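Side-chain contacts in VP5 (Halorubrum pleomorphic virus 2, PDB 6QGI), which is a viral envelope protein that probably mediates fusion of the virus membrane with that of its haloarchaeal host: residues V7-G12 and A347-V352; E281-A286 and E491-S496; D289-N294 and Q484-L489. All coordinates share one frame; numbering follows the deposited sequence.

Contact 1: V7-G12 and A347-V352; sequences VGLAAG and ADMSLV
Leu-9 and Val-352 bring the two backbones nearest, with their CA atoms 9.0 Å apart, so side chains alone bridge the gap. Leu-9 supplies the whole of one side. Its branched end divides the work. Methyl CD1 meets the sulfur SD of Met-349 at 3.8 Å. Methyl CD2 meets CG2 of Val-352 at 3.9 Å. In both pairs the side chains cross obliquely. The contact is apolar, and all three residues are buried. Met-349 does not start out facing Leu-9; the bend at chi2 (-61°) swings the sulfur across. In Val-352 chi1 (71°) puts CG1 between the backbone N and the carbonyl carbon, which leaves CG2 anti to N and facing Leu-9.

The turn behind Met-349 is held by Asp-348. Its OD1 accepts from the backbone N of Ser-350 at 3.1 Å, and the donor comes from above the carboxylate plane. The same oxygen also takes a bond from Gln-433 N. Leu-9 lies in the turn between helix 4-8 and strand 11-13. Ile-437 and Leu-314 also pack on Leu-9, from strands 434-439 and 312-320. The contact therefore joins the N-terminal helix-to-strand turn to an Asx turn and short 3-10 segment that interrupt strand 343-355, inside the antiparallel beta region of the protein.

Contact 2: E281-A286 and E491-S496; sequences EGMSQA and EKYEQS
The ring of Tyr-493 is approached obliquely by methyl CE of Met-283. The closest touch is at CB of Tyr-493, the carbon that carries the ring, 3.7 Å from CE of Met-283. The sulfur SD of Met-283 is 3.9 Å from the same CB. Met-283 also passes Glu-494 at about a right angle. There SD lies 3.8 Å from CG of Glu-494, so the aliphatic part of the glutamate does the packing. One methionine thus rests on two successive residues of helix 476-496. Its CG lies between the backbone N and the carbonyl carbon (chi1 63°), and the bend at chi3 (-89°) turns CE towards Tyr-493. No hydrogen bond links the two segments. Within the helix, Ser-496 OG donates to Tyr-493 O at 2.9 Å.

Met-283 lies just before helix 285-292, and its CA is 5.8 Å from that of Glu-494. The Tyr-493 ring leads away from Met-283 into the protein. The Tyr-493 side chain touches Ile-287 and Ile-291 of helix 285-292 and Val-297 and Ala-299 of strand 297-299. Its OH bonds to Thr-317 OG1, which ties the last helix to strand 312-320.

Contact 3: D289-N294 and Q484-L489; sequences DLIALN and QQNKEL
This is a buried helix-to-helix packing contact, made by Ile-291 near the end of helix 285-292 against Asn-486 and Leu-489 of helix 476-496. The nearest CA atoms are those of Ile-291 and Asn-486, 7.1 Å apart. Asn-486 and Leu-489 are three residues apart and present neighbouring side chains on one face of their helix.

The branch methyl CG2 of Ile-291 does the touching. It lies 3.6 Å from ND2 of Asn-486, which is a van der Waals contact and not a hydrogen bond. It also meets Leu-489 at CB (3.9 Å) and at CD1 (4.0 Å). The side chain of Ile-291 crosses both partners at a slant. With chi1 at -69°, CG1 stands beside the backbone N and CG2 is anti to N, which directs this methyl at the other helix. Asn-486 has CG opposite its own backbone N (chi1 177°), which carries the amide towards Ile-291.

Helix 285-292 ends just after Ile-291 in a Schellman motif. Asn-294, with positive phi, is its C-prime residue, and Asn-294 N bonds to Ile-291 O at 2.9 Å. The next backbone N bonds to Leu-290 O. The carbonyl of Ile-291 thus takes part in the helix end while its side chain makes the contact.

Ser-465 bonds to both segments, its N to Asn-294 OD1 and its OG to Gln-485 OE1. Asn-486 also touches Pro-270 and Arg-273 of helix 270-279. Elsewhere on helix 285-292, Asp-289 forms a salt bridge with Arg-21, while past its end Leu-293 touches Val-69 of helix 66-86.

In the fold
Contacts 2 and 3 are successive parts of one seam between helix 285-292, with the turn before it, and helix 476-496. Their centres are about 11 Å apart. They touch directly, with Tyr-493 CD2 3.5 Å from Ile-291 CD1. Residue numbers rise along one side of the seam as they fall along the other, so contact 3 is nested inside the loop closed by contact 2. Contact 1 is separate: its centre is about 18 Å from that of contact 2 and about 24 Å from that of contact 3. Strands 312-320 and 434-439 border both contact 1 and contact 2. The glycan on Asn-396 belongs to none of the three.

Contact 1: V7-G12 and A347-V352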
ATOM      1  N   VAL A   7      -4.384   9.544   9.112  1.00 28.05           N
ATOM      2  CA  VAL A   7      -5.262  10.633   9.546  1.00 28.69           C
ATOM      3  C   VAL A   7      -4.721  12.002   9.107  1.00 33.69           C
ATOM      4  O   VAL A   7      -5.452  12.760   8.456  1.00 33.88           O
ATOM      5  CB  VAL A   7      -5.521  10.589  11.076  1.00 32.93           C
ATOM      6  CG1 VAL A   7      -6.475  11.697  11.510  1.00 33.21           C
ATOM      7  CG2 VAL A   7      -6.049   9.221  11.509  1.00 32.18           C
ATOM      8  N   GLY A   8      -3.477  12.307   9.486  1.00 29.98           N
ATOM      9  CA  GLY A   8      -2.836  13.585   9.188  1.00 30.15           C
ATOM     10  C   GLY A   8      -2.713  13.907   7.715  1.00 33.12           C
ATOM     11  O   GLY A   8      -2.962  15.042   7.309  1.00 33.38           O
ATOM     12  N   LEU A   9      -2.346  12.908   6.903  1.00 28.14           N
ATOM     13  CA  LEU A   9      -2.167  13.110   5.471  1.00 27.30           C
ATOM     14  C   LEU A   9      -3.339  12.558   4.665  1.00 29.65           C
ATOM     15  O   LEU A   9      -3.371  12.760   3.449  1.00 29.31           O
ATOM     16  CB  LEU A   9      -0.840  12.481   4.994  1.00 27.10           C
ATOM     17  CG  LEU A   9       0.432  12.853   5.783  1.00 32.00           C
ATOM     18  CD1 LEU A   9       1.582  11.933   5.435  1.00 31.67           C
ATOM     19  CD2 LEU A   9       0.816  14.321   5.590  1.00 34.62           C
ATOM     20  N   ALA A  10      -4.318  11.893   5.337  1.00 25.43           N
ATOM     21  CA  ALA A  10      -5.500  11.259   4.725  1.00 24.44           C
ATOM     22  C   ALA A  10      -5.037  10.370   3.561  1.00 28.76           C
ATOM     23  O   ALA A  10      -5.614  10.369   2.472  1.00 28.67           O
ATOM     24  CB  ALA A  10      -6.506  12.316   4.265  1.00 25.49           C
ATOM     25  N   ALA A  11      -3.939   9.644   3.810  1.00 25.65           N
ATOM     26  CA  ALA A  11      -3.253   8.804   2.847  1.00 25.63           C
ATOM     27  C   ALA A  11      -3.164   7.340   3.317  1.00 30.10           C
ATOM     28  O   ALA A  11      -3.764   6.969   4.328  1.00 30.17           O
ATOM     29  CB  ALA A  11      -1.854   9.368   2.608  1.00 26.86           C
ATOM     30  N   GLY A  12      -2.449   6.524   2.547  1.00 26.53           N
ATOM     31  CA  GLY A  12      -2.206   5.124   2.856  1.00 25.91           C
ATOM     32  C   GLY A  12      -0.743   4.789   2.683  1.00 29.78           C
ATOM     33  O   GLY A  12      -0.071   5.391   1.843  1.00 29.81           O
ATOM     34  N   ALA A 347       7.911  11.411   0.092  1.00 28.90           N
ATOM     35  CA  ALA A 347       8.282  12.570   0.896  1.00 29.75           C
ATOM     36  C   ALA A 347       8.997  12.191   2.171  1.00 33.98           C
ATOM     37  O   ALA A 347       8.847  11.077   2.669  1.00 32.13           O
ATOM     38  CB  ALA A 347       7.031  13.358   1.248  1.00 30.30           C
ATOM     39  N   ASP A 348       9.751  13.150   2.719  1.00 33.03           N
ATOM     40  CA  ASP A 348      10.429  12.984   3.998  1.00 33.64           C
ATOM     41  C   ASP A 348       9.414  13.358   5.075  1.00 37.23           C
ATOM     42  O   ASP A 348       9.105  14.545   5.255  1.00 37.71           O
ATOM     43  CB  ASP A 348      11.720  13.828   4.080  1.00 37.09           C
ATOM     44  CG  ASP A 348      12.493  13.676   5.379  1.00 47.44           C
ATOM     45  OD1 ASP A 348      12.053  12.898   6.241  1.00 47.93           O
ATOM     46  OD2 ASP A 348      13.537  14.339   5.529  1.00 52.79           O
ATOM     47  N   MET A 349       8.869  12.329   5.765  1.00 32.32           N
ATOM     48  CA  MET A 349       7.857  12.470   6.817  1.00 31.50           C
ATOM     49  C   MET A 349       8.353  13.332   7.974  1.00 35.78           C
ATOM     50  O   MET A 349       7.537  13.901   8.698  1.00 35.63           O
ATOM     51  CB  MET A 349       7.399  11.097   7.344  1.00 32.90           C
ATOM     52  CG  MET A 349       6.716  10.238   6.289  1.00 35.89           C
ATOM     53  SD  MET A 349       5.214  10.977   5.601  1.00 39.98           S
ATOM     54  CE  MET A 349       5.487  10.696   3.855  1.00 36.57           C
ATOM     55  N   SER A 350       9.684  13.476   8.112  1.00 33.08           N
ATOM     56  CA  SER A 350      10.311  14.310   9.132  1.00 34.13           C
ATOM     57  C   SER A 350      10.059  15.815   8.858  1.00 38.36           C
ATOM     58  O   SER A 350      10.288  16.648   9.741  1.00 38.36           O
ATOM     59  CB  SER A 350      11.809  14.024   9.211  1.00 38.51           C
ATOM     60  OG  SER A 350      12.355  14.479  10.437  1.00 49.52           O
ATOM     61  N   LEU A 351       9.564  16.148   7.647  1.00 34.46           N
ATOM     62  CA  LEU A 351       9.297  17.527   7.245  1.00 35.16           C
ATOM     63  C   LEU A 351       7.789  17.882   7.275  1.00 39.65           C
ATOM     64  O   LEU A 351       7.427  18.991   6.862  1.00 40.29           O
ATOM     65  CB  LEU A 351       9.902  17.817   5.856  1.00 35.44           C
ATOM     66  CG  LEU A 351      11.439  17.753   5.749  1.00 40.65           C
ATOM     67  CD1 LEU A 351      11.890  17.791   4.307  1.00 40.63           C
ATOM     68  CD2 LEU A 351      12.115  18.869   6.541  1.00 44.11           C
ATOM     69  N   VAL A 352       6.928  16.986   7.823  1.00 35.30           N
ATOM     70  CA  VAL A 352       5.486  17.241   7.945  1.00 34.86           C
ATOM     71  C   VAL A 352       5.245  18.411   8.936  1.00 41.01           C
ATOM     72  O   VAL A 352       5.797  18.431  10.042  1.00 40.79           O
ATOM     73  CB  VAL A 352       4.658  15.968   8.310  1.00 37.23           C
ATOM     74  CG1 VAL A 352       4.888  15.510   9.755  1.00 37.00           C
ATOM     75  CG2 VAL A 352       3.168  16.173   8.033  1.00 36.27           C
TER

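Contact 2: E281-A286 and E491-S496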
ATOM      1  N   GLU A 281      20.736  -0.878   2.779  1.00 47.85           N
ATOM      2  CA  GLU A 281      20.224   0.395   3.293  1.00 47.36           C
ATOM      3  C   GLU A 281      20.558   1.505   2.308  1.00 50.40           C
ATOM      4  O   GLU A 281      21.666   1.535   1.760  1.00 51.02           O
ATOM      5  CB  GLU A 281      20.815   0.717   4.677  1.00 49.75           C
ATOM      6  CG  GLU A 281      20.177  -0.041   5.831  1.00 61.99           C
ATOM      7  CD  GLU A 281      20.620   0.355   7.231  1.00 88.21           C
ATOM      8  OE1 GLU A 281      21.601   1.125   7.367  1.00 84.84           O
ATOM      9  OE2 GLU A 281      19.980  -0.115   8.199  1.00 82.93           O
ATOM     10  N   GLY A 282      19.597   2.395   2.088  1.00 45.17           N
ATOM     11  CA  GLY A 282      19.743   3.523   1.173  1.00 44.65           C
ATOM     12  C   GLY A 282      18.465   4.320   1.032  1.00 45.32           C
ATOM     13  O   GLY A 282      17.935   4.827   2.026  1.00 45.13           O
ATOM     14  N   MET A 283      17.961   4.433  -0.203  1.00 39.08           N
ATOM     15  CA  MET A 283      16.725   5.165  -0.464  1.00 37.00           C
ATOM     16  C   MET A 283      15.504   4.322  -0.062  1.00 36.76           C
ATOM     17  O   MET A 283      15.588   3.088  -0.005  1.00 35.32           O
ATOM     18  CB  MET A 283      16.627   5.629  -1.937  1.00 39.36           C
ATOM     19  CG  MET A 283      16.584   4.501  -2.957  1.00 42.68           C
ATOM     20  SD  MET A 283      16.274   5.091  -4.641  1.00 47.42           S
ATOM     21  CE  MET A 283      14.569   5.045  -4.677  1.00 42.87           C
ATOM     22  N   SER A 284      14.379   5.007   0.226  1.00 31.05           N
ATOM     23  CA  SER A 284      13.098   4.400   0.580  1.00 28.73           C
ATOM     24  C   SER A 284      12.691   3.409  -0.525  1.00 30.10           C
ATOM     25  O   SER A 284      12.751   3.741  -1.712  1.00 28.64           O
ATOM     26  CB  SER A 284      12.048   5.483   0.796  1.00 31.87           C
ATOM     27  OG  SER A 284      11.935   6.337  -0.330  1.00 40.42           O
ATOM     28  N   GLN A 285      12.369   2.168  -0.120  1.00 25.70           N
ATOM     29  CA  GLN A 285      12.102   1.022  -0.989  1.00 24.53           C
ATOM     30  C   GLN A 285      10.850   1.121  -1.869  1.00 27.52           C
ATOM     31  O   GLN A 285      10.901   0.650  -3.006  1.00 26.42           O
ATOM     32  CB  GLN A 285      12.033  -0.267  -0.158  1.00 25.23           C
ATOM     33  CG  GLN A 285      12.357  -1.544  -0.942  1.00 36.69           C
ATOM     34  CD  GLN A 285      13.582  -1.424  -1.815  1.00 53.86           C
ATOM     35  OE1 GLN A 285      14.684  -1.115  -1.351  1.00 51.81           O
ATOM     36  NE2 GLN A 285      13.407  -1.654  -3.107  1.00 45.82           N
ATOM     37  N   ALA A 286       9.735   1.674  -1.363  1.00 24.33           N
ATOM     38  CA  ALA A 286       8.496   1.751  -2.145  1.00 23.80           C
ATOM     39  C   ALA A 286       8.674   2.546  -3.456  1.00 28.26           C
ATOM     40  O   ALA A 286       8.162   2.099  -4.486  1.00 27.90           O
ATOM     41  CB  ALA A 286       7.369   2.335  -1.311  1.00 24.11           C
ATOM     42  N   GLU A 491      19.282   7.101  -9.486  1.00 39.56           N
ATOM     43  CA  GLU A 491      20.297   8.089  -9.098  1.00 40.87           C
ATOM     44  C   GLU A 491      19.649   9.413  -8.645  1.00 45.13           C
ATOM     45  O   GLU A 491      20.086   9.978  -7.639  1.00 45.56           O
ATOM     46  CB  GLU A 491      21.286   8.343 -10.241  1.00 43.63           C
ATOM     47  CG  GLU A 491      22.339   7.254 -10.388  1.00 56.75           C
ATOM     48  CD  GLU A 491      23.290   7.375 -11.567  1.00 81.08           C
ATOM     49  OE1 GLU A 491      22.913   7.999 -12.585  1.00 75.41           O
ATOM     50  OE2 GLU A 491      24.412   6.823 -11.476  1.00 75.49           O
ATOM     51  N   LYS A 492      18.580   9.865  -9.348  1.00 40.77           N
ATOM     52  CA  LYS A 492      17.828  11.084  -9.029  1.00 40.96           C
ATOM     53  C   LYS A 492      17.246  11.030  -7.614  1.00 44.62           C
ATOM     54  O   LYS A 492      17.358  12.011  -6.872  1.00 45.13           O
ATOM     55  CB  LYS A 492      16.695  11.317 -10.043  1.00 43.20           C
ATOM     56  CG  LYS A 492      17.155  11.897 -11.375  1.00 60.45           C
ATOM     57  CD  LYS A 492      16.043  11.860 -12.415  1.00 69.33           C
ATOM     58  CE  LYS A 492      16.532  12.192 -13.801  1.00 82.07           C
ATOM     59  NZ  LYS A 492      15.400  12.333 -14.753  1.00 92.23           N
ATOM     60  N   TYR A 493      16.648   9.880  -7.235  1.00 39.93           N
ATOM     61  CA  TYR A 493      16.060   9.689  -5.909  1.00 39.00           C
ATOM     62  C   TYR A 493      17.130   9.467  -4.848  1.00 44.56           C
ATOM     63  O   TYR A 493      16.954   9.929  -3.720  1.00 44.44           O
ATOM     64  CB  TYR A 493      15.048   8.540  -5.905  1.00 38.28           C
ATOM     65  CG  TYR A 493      13.670   8.988  -6.335  1.00 38.82           C
ATOM     66  CD1 TYR A 493      12.829   9.665  -5.458  1.00 40.02           C
ATOM     67  CD2 TYR A 493      13.228   8.788  -7.640  1.00 39.30           C
ATOM     68  CE1 TYR A 493      11.574  10.113  -5.858  1.00 39.85           C
ATOM     69  CE2 TYR A 493      11.960   9.203  -8.044  1.00 39.75           C
ATOM     70  CZ  TYR A 493      11.143   9.881  -7.153  1.00 47.59           C
ATOM     71  OH  TYR A 493       9.893  10.314  -7.521  1.00 49.15           O
ATOM     72  N   GLU A 494      18.242   8.795  -5.211  1.00 42.04           N
ATOM     73  CA  GLU A 494      19.377   8.537  -4.319  1.00 42.66           C
ATOM     74  C   GLU A 494      20.087   9.844  -3.958  1.00 48.39           C
ATOM     75  O   GLU A 494      20.579   9.978  -2.838  1.00 48.40           O
ATOM     76  CB  GLU A 494      20.359   7.543  -4.955  1.00 44.36           C
ATOM     77  CG  GLU A 494      19.877   6.105  -4.880  1.00 55.19           C
ATOM     78  CD  GLU A 494      20.965   5.051  -4.827  1.00 82.90           C
ATOM     79  OE1 GLU A 494      21.697   4.999  -3.811  1.00 84.31           O
ATOM     80  OE2 GLU A 494      21.070   4.258  -5.790  1.00 78.65           O
ATOM     81  N   GLN A 495      20.114  10.811  -4.897  1.00 46.29           N
ATOM     82  CA  GLN A 495      20.709  12.134  -4.696  1.00 47.83           C
ATOM     83  C   GLN A 495      19.831  12.981  -3.771  1.00 51.46           C
ATOM     84  O   GLN A 495      20.350  13.605  -2.845  1.00 51.99           O
ATOM     85  CB  GLN A 495      20.915  12.854  -6.041  1.00 50.19           C
ATOM     86  CG  GLN A 495      22.177  12.427  -6.795  1.00 68.70           C
ATOM     87  CD  GLN A 495      22.093  12.667  -8.290  1.00 89.51           C
ATOM     88  OE1 GLN A 495      21.504  13.646  -8.769  1.00 86.42           O
ATOM     89  NE2 GLN A 495      22.697  11.774  -9.064  1.00 78.82           N
ATOM     90  N   SER A 496      18.504  12.984  -4.011  1.00 46.82           N
ATOM     91  CA  SER A 496      17.530  13.751  -3.229  1.00 46.21           C
ATOM     92  C   SER A 496      17.366  13.232  -1.788  1.00 48.64           C
ATOM     93  O   SER A 496      17.057  14.029  -0.898  1.00 48.64           O
ATOM     94  CB  SER A 496      16.171  13.758  -3.924  1.00 48.40           C
ATOM     95  OG  SER A 496      15.580  12.468  -3.960  1.00 53.47           O
TER

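Contact 3: D289-N294 and Q484-L489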
ATOM      1  N   ASP A 289      10.797   0.400  -5.829  1.00 25.81           N
ATOM      2  CA  ASP A 289       9.902  -0.632  -6.340  1.00 24.75           C
ATOM      3  C   ASP A 289       8.909  -0.052  -7.365  1.00 28.35           C
ATOM      4  O   ASP A 289       8.638  -0.708  -8.373  1.00 28.28           O
ATOM      5  CB  ASP A 289       9.158  -1.319  -5.176  1.00 25.95           C
ATOM      6  CG  ASP A 289      10.022  -2.174  -4.252  1.00 37.44           C
ATOM      7  OD1 ASP A 289      11.177  -2.495  -4.633  1.00 39.00           O
ATOM      8  OD2 ASP A 289       9.548  -2.518  -3.146  1.00 42.26           O
ATOM      9  N   LEU A 290       8.391   1.176  -7.128  1.00 24.69           N
ATOM     10  CA  LEU A 290       7.474   1.858  -8.050  1.00 24.49           C
ATOM     11  C   LEU A 290       8.168   2.218  -9.375  1.00 29.66           C
ATOM     12  O   LEU A 290       7.523   2.159 -10.423  1.00 29.31           O
ATOM     13  CB  LEU A 290       6.854   3.119  -7.418  1.00 24.44           C
ATOM     14  CG  LEU A 290       5.664   2.913  -6.459  1.00 28.05           C
ATOM     15  CD1 LEU A 290       5.265   4.215  -5.821  1.00 28.12           C
ATOM     16  CD2 LEU A 290       4.442   2.315  -7.170  1.00 29.50           C
ATOM     17  N   ILE A 291       9.477   2.570  -9.332  1.00 27.49           N
ATOM     18  CA  ILE A 291      10.277   2.875 -10.529  1.00 28.29           C
ATOM     19  C   ILE A 291      10.480   1.559 -11.296  1.00 32.35           C
ATOM     20  O   ILE A 291      10.302   1.531 -12.513  1.00 32.47           O
ATOM     21  CB  ILE A 291      11.621   3.594 -10.182  1.00 32.20           C
ATOM     22  CG1 ILE A 291      11.360   5.025  -9.659  1.00 32.88           C
ATOM     23  CG2 ILE A 291      12.604   3.624 -11.378  1.00 33.15           C
ATOM     24  CD1 ILE A 291      12.409   5.532  -8.694  1.00 41.09           C
ATOM     25  N   ALA A 292      10.795   0.466 -10.567  1.00 28.72           N
ATOM     26  CA  ALA A 292      10.987  -0.878 -11.125  1.00 28.63           C
ATOM     27  C   ALA A 292       9.704  -1.417 -11.779  1.00 32.42           C
ATOM     28  O   ALA A 292       9.786  -2.188 -12.739  1.00 31.90           O
ATOM     29  CB  ALA A 292      11.451  -1.826 -10.043  1.00 29.11           C
ATOM     30  N   LEU A 293       8.525  -0.993 -11.267  1.00 28.92           N
ATOM     31  CA  LEU A 293       7.215  -1.374 -11.803  1.00 28.48           C
ATOM     32  C   LEU A 293       6.783  -0.409 -12.914  1.00 33.45           C
ATOM     33  O   LEU A 293       5.651  -0.478 -13.387  1.00 32.84           O
ATOM     34  CB  LEU A 293       6.159  -1.448 -10.688  1.00 27.75           C
ATOM     35  CG  LEU A 293       6.228  -2.694  -9.806  1.00 31.64           C
ATOM     36  CD1 LEU A 293       5.657  -2.424  -8.435  1.00 31.34           C
ATOM     37  CD2 LEU A 293       5.548  -3.893 -10.468  1.00 33.07           C
ATOM     38  N   ASN A 294       7.710   0.470 -13.348  1.00 31.24           N
ATOM     39  CA  ASN A 294       7.557   1.441 -14.433  1.00 31.71           C
ATOM     40  C   ASN A 294       6.277   2.302 -14.295  1.00 35.99           C
ATOM     41  O   ASN A 294       5.514   2.486 -15.253  1.00 36.85           O
ATOM     42  CB  ASN A 294       7.606   0.725 -15.785  1.00 31.02           C
ATOM     43  CG  ASN A 294       7.871   1.638 -16.944  1.00 40.65           C
ATOM     44  OD1 ASN A 294       8.768   2.489 -16.904  1.00 32.82           O
ATOM     45  ND2 ASN A 294       7.081   1.476 -17.996  1.00 28.04           N
ATOM     46  N   GLN A 484      19.103   2.685 -19.080  1.00 31.22           N
ATOM     47  CA  GLN A 484      19.560   4.034 -18.758  1.00 32.10           C
ATOM     48  C   GLN A 484      18.490   4.839 -18.031  1.00 36.14           C
ATOM     49  O   GLN A 484      18.822   5.461 -17.021  1.00 35.80           O
ATOM     50  CB  GLN A 484      20.050   4.783 -20.010  1.00 34.88           C
ATOM     51  CG  GLN A 484      20.909   6.028 -19.721  1.00 51.50           C
ATOM     52  CD  GLN A 484      22.023   5.824 -18.708  1.00 71.49           C
ATOM     53  OE1 GLN A 484      22.104   6.525 -17.693  1.00 66.98           O
ATOM     54  NE2 GLN A 484      22.909   4.866 -18.955  1.00 64.26           N
ATOM     55  N   GLN A 485      17.218   4.808 -18.510  1.00 32.53           N
ATOM     56  CA  GLN A 485      16.095   5.531 -17.888  1.00 31.98           C
ATOM     57  C   GLN A 485      15.880   5.091 -16.441  1.00 36.62           C
ATOM     58  O   GLN A 485      15.558   5.924 -15.589  1.00 36.54           O
ATOM     59  CB  GLN A 485      14.797   5.348 -18.683  1.00 32.54           C
ATOM     60  CG  GLN A 485      14.682   6.266 -19.896  1.00 44.58           C
ATOM     61  CD  GLN A 485      13.741   5.744 -20.958  1.00 61.90           C
ATOM     62  OE1 GLN A 485      13.191   4.640 -20.870  1.00 55.28           O
ATOM     63  NE2 GLN A 485      13.546   6.530 -22.005  1.00 56.00           N
ATOM     64  N   ASN A 486      16.083   3.789 -16.165  1.00 33.00           N
ATOM     65  CA  ASN A 486      15.948   3.212 -14.832  1.00 32.18           C
ATOM     66  C   ASN A 486      17.090   3.679 -13.928  1.00 37.17           C
ATOM     67  O   ASN A 486      16.839   4.076 -12.789  1.00 35.88           O
ATOM     68  CB  ASN A 486      15.906   1.681 -14.915  1.00 32.05           C
ATOM     69  CG  ASN A 486      15.830   0.990 -13.577  1.00 43.94           C
ATOM     70  OD1 ASN A 486      16.781   0.327 -13.148  1.00 36.83           O
ATOM     71  ND2 ASN A 486      14.706   1.139 -12.883  1.00 31.51           N
ATOM     72  N   LYS A 487      18.335   3.640 -14.446  1.00 35.70           N
ATOM     73  CA  LYS A 487      19.551   4.047 -13.737  1.00 36.68           C
ATOM     74  C   LYS A 487      19.502   5.534 -13.347  1.00 41.65           C
ATOM     75  O   LYS A 487      19.871   5.861 -12.218  1.00 41.34           O
ATOM     76  CB  LYS A 487      20.794   3.760 -14.602  1.00 40.25           C
ATOM     77  CG  LYS A 487      22.116   3.807 -13.840  1.00 56.80           C
ATOM     78  CD  LYS A 487      23.275   4.178 -14.761  1.00 68.92           C
ATOM     79  CE  LYS A 487      24.536   4.493 -13.990  1.00 78.91           C
ATOM     80  NZ  LYS A 487      25.557   5.148 -14.847  1.00 88.05           N
ATOM     81  N   GLU A 488      19.036   6.422 -14.261  1.00 39.02           N
ATOM     82  CA  GLU A 488      18.975   7.861 -13.995  1.00 40.09           C
ATOM     83  C   GLU A 488      17.842   8.218 -13.045  1.00 42.69           C
ATOM     84  O   GLU A 488      17.996   9.181 -12.304  1.00 42.99           O
ATOM     85  CB  GLU A 488      18.924   8.718 -15.277  1.00 42.91           C
ATOM     86  CG  GLU A 488      17.726   8.520 -16.195  1.00 56.84           C
ATOM     87  CD  GLU A 488      17.887   9.064 -17.607  1.00 85.71           C
ATOM     88  OE1 GLU A 488      18.992   9.547 -17.951  1.00 85.97           O
ATOM     89  OE2 GLU A 488      16.902   8.994 -18.377  1.00 80.25           O
ATOM     90  N   LEU A 489      16.738   7.440 -13.025  1.00 37.54           N
ATOM     91  CA  LEU A 489      15.633   7.674 -12.091  1.00 36.17           C
ATOM     92  C   LEU A 489      16.038   7.277 -10.672  1.00 40.35           C
ATOM     93  O   LEU A 489      15.697   7.983  -9.721  1.00 40.85           O
ATOM     94  CB  LEU A 489      14.358   6.922 -12.501  1.00 34.81           C
ATOM     95  CG  LEU A 489      13.416   7.632 -13.475  1.00 39.35           C
ATOM     96  CD1 LEU A 489      12.293   6.709 -13.905  1.00 38.23           C
ATOM     97  CD2 LEU A 489      12.836   8.909 -12.868  1.00 41.61           C
TER